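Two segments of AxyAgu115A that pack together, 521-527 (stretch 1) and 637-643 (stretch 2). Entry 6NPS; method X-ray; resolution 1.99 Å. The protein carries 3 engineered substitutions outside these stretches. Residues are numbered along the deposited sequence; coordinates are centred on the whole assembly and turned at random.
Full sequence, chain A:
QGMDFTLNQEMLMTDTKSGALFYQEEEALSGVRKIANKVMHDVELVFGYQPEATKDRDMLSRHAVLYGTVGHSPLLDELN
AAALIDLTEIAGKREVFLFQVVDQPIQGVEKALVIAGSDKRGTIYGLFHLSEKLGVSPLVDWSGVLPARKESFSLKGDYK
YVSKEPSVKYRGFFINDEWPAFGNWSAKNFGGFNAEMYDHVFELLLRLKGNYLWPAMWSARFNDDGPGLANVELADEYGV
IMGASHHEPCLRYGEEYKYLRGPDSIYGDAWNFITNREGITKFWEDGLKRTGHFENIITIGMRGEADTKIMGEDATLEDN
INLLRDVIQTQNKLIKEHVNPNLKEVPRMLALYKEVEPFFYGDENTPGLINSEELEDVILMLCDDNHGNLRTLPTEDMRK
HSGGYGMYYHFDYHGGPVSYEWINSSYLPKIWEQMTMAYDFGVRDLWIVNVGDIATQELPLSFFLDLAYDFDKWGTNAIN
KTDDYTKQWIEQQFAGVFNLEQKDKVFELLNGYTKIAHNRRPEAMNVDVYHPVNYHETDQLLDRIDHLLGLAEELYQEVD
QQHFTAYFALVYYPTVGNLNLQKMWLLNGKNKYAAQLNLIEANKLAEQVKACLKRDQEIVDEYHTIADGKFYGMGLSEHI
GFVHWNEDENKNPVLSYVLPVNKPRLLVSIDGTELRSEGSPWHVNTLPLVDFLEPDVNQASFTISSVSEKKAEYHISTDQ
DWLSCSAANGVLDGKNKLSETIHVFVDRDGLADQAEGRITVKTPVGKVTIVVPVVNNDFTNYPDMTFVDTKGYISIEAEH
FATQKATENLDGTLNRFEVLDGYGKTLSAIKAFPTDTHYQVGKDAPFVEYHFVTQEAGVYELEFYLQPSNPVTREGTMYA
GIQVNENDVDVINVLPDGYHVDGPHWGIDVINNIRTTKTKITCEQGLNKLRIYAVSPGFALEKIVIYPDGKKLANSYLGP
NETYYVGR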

# COMPACT_ATOMS: atom_id res chain seq x y z
N ARG A 521 -1.20 13.55 17.97
CA ARG A 521 -1.87 14.83 17.82
C ARG A 521 -2.67 14.85 16.50
O ARG A 521 -2.37 14.09 15.56
CB ARG A 521 -0.83 15.95 17.87
CG ARG A 521 -0.12 16.05 19.24
CD ARG A 521 0.63 17.38 19.28
NE ARG A 521 1.72 17.45 20.25
CZ ARG A 521 1.61 18.00 21.46
NH1 ARG A 521 0.44 18.48 21.88
NH2 ARG A 521 2.67 18.06 22.26
N PRO A 522 -3.72 15.66 16.43
CA PRO A 522 -4.71 15.53 15.33
C PRO A 522 -4.16 15.52 13.92
O PRO A 522 -4.51 14.64 13.13
CB PRO A 522 -5.59 16.78 15.56
CG PRO A 522 -5.54 17.02 17.00
CD PRO A 522 -4.22 16.53 17.52
N GLU A 523 -3.35 16.52 13.54
CA GLU A 523 -2.85 16.62 12.18
C GLU A 523 -1.98 15.42 11.82
O GLU A 523 -1.88 15.05 10.64
CB GLU A 523 -2.04 17.93 12.01
CG GLU A 523 -2.87 19.21 12.16
CD GLU A 523 -2.91 19.79 13.61
OE1 GLU A 523 -2.80 18.99 14.61
OE2 GLU A 523 -3.06 21.06 13.72
N ALA A 524 -1.33 14.82 12.81
CA ALA A 524 -0.47 13.67 12.61
C ALA A 524 -1.24 12.34 12.67
O ALA A 524 -0.63 11.29 12.48
CB ALA A 524 0.63 13.64 13.68
N MET A 525 -2.49 12.35 13.08
CA MET A 525 -3.25 11.10 13.13
C MET A 525 -3.58 10.67 11.70
O MET A 525 -3.76 11.49 10.80
CB MET A 525 -4.50 11.30 13.99
CG MET A 525 -5.32 10.02 14.35
SD MET A 525 -4.41 8.53 14.83
CE MET A 525 -5.78 7.38 14.89
N ASN A 526 -3.54 9.36 11.45
CA ASN A 526 -3.71 8.89 10.10
C ASN A 526 -4.02 7.41 10.13
O ASN A 526 -4.16 6.80 11.19
CB ASN A 526 -2.47 9.15 9.24
CG ASN A 526 -2.83 9.42 7.78
OD1 ASN A 526 -3.38 8.54 7.08
ND2 ASN A 526 -2.58 10.65 7.31
N VAL A 527 -4.12 6.82 8.95
CA VAL A 527 -4.46 5.41 8.88
C VAL A 527 -3.24 4.57 9.24
O VAL A 527 -2.10 4.93 8.93
CB VAL A 527 -5.00 5.10 7.48
CG1 VAL A 527 -3.89 5.17 6.47
CG2 VAL A 527 -5.65 3.75 7.48
N SER A 637 -8.21 26.23 10.99
CA SER A 637 -6.98 25.60 10.53
C SER A 637 -7.27 24.23 9.91
O SER A 637 -7.99 23.43 10.51
CB SER A 637 -6.00 25.41 11.70
OG SER A 637 -6.09 26.47 12.61
N GLU A 638 -6.70 23.99 8.73
CA GLU A 638 -6.63 22.64 8.17
C GLU A 638 -5.99 21.73 9.19
O GLU A 638 -4.97 22.08 9.79
CB GLU A 638 -5.80 22.61 6.88
CG GLU A 638 -6.47 23.22 5.68
CD GLU A 638 -7.76 22.51 5.33
OE1 GLU A 638 -7.76 21.27 5.28
OE2 GLU A 638 -8.78 23.21 5.13
N HIS A 639 -6.59 20.55 9.39
CA HIS A 639 -6.12 19.69 10.46
C HIS A 639 -6.19 18.19 10.15
O HIS A 639 -5.91 17.38 11.04
CB HIS A 639 -6.91 19.99 11.73
CG HIS A 639 -8.39 19.92 11.54
ND1 HIS A 639 -9.13 20.96 11.03
CD2 HIS A 639 -9.26 18.90 11.77
CE1 HIS A 639 -10.40 20.59 10.96
NE2 HIS A 639 -10.51 19.36 11.41
N ILE A 640 -6.52 17.80 8.92
CA ILE A 640 -6.74 16.39 8.59
C ILE A 640 -5.65 15.90 7.66
O ILE A 640 -5.43 16.49 6.59
CB ILE A 640 -8.14 16.18 7.98
CG1 ILE A 640 -9.21 16.36 9.08
CG2 ILE A 640 -8.27 14.69 7.40
CD1 ILE A 640 -10.65 16.49 8.51
N GLY A 641 -4.99 14.80 8.04
CA GLY A 641 -4.16 14.04 7.10
C GLY A 641 -2.94 14.78 6.57
O GLY A 641 -2.64 14.69 5.37
N PHE A 642 -2.22 15.51 7.43
CA PHE A 642 -1.02 16.18 6.94
C PHE A 642 -0.05 15.14 6.38
O PHE A 642 0.09 14.06 6.95
CB PHE A 642 -0.32 16.97 8.07
CG PHE A 642 -0.93 18.29 8.37
CD1 PHE A 642 -2.28 18.54 8.08
CD2 PHE A 642 -0.16 19.33 8.92
CE1 PHE A 642 -2.86 19.79 8.37
CE2 PHE A 642 -0.72 20.55 9.25
CZ PHE A 642 -2.07 20.80 8.96
N VAL A 643 0.57 15.44 5.24
CA VAL A 643 1.66 14.63 4.72
C VAL A 643 2.99 15.37 4.80
O VAL A 643 4.03 14.79 4.43
CB VAL A 643 1.41 14.21 3.25
CG1 VAL A 643 0.07 13.49 3.11
CG2 VAL A 643 1.46 15.40 2.34
O HOH W 1 -5.31 13.86 10.71
O HOH W 2 -1.34 12.70 9.07
O HOH W 3 -3.47 22.62 11.90
O HOH W 4 -3.13 11.88 4.63

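Neither stretch builds a regular helix or strand against the other. In stretch 1, Pro522 to Ala524 adopt helical phi/psi values, and the turn is closed by a 3.1 Å hydrogen bond from Met525 N to Pro522 O. The CA atoms nearest each other across the contact are those of Glu523 and His639, 4.8 Å apart. One direct hydrogen bond joins the two stretches: Phe642 N donates to Glu523 O at 3.3 Å, with an N-H...O angle of 144°, long and somewhat bent. Nearby, Glu523 CA approaches His639 O at 3.4 Å, and the 149° angle at hydrogen fits a CA-H...O contact.

Water completes the backbone pairing. Gly641 N is 4.1 Å from Glu523 O, too far to bond directly; it donates instead to water 1 (2.8 Å to the water O), which in turn donates to Pro522 O (2.7 Å) and Met525 O (2.8 Å). Gly641 has phi/psi of 65/42, a region that favours glycine.

Glu523 has more of its surface covered by the other stretch than any other residue here (102 Å² for the whole residue). Its CB sits 3.8 Å from the Phe642 ring centroid, 8° off the normal, so the aliphatic part covers a ring face, while water 3 links OE2 to Glu638 O (2.4 and 2.6 Å). Asn526 ND2 reaches Gly641 O through water 4, at 3.0 and 2.9 Å.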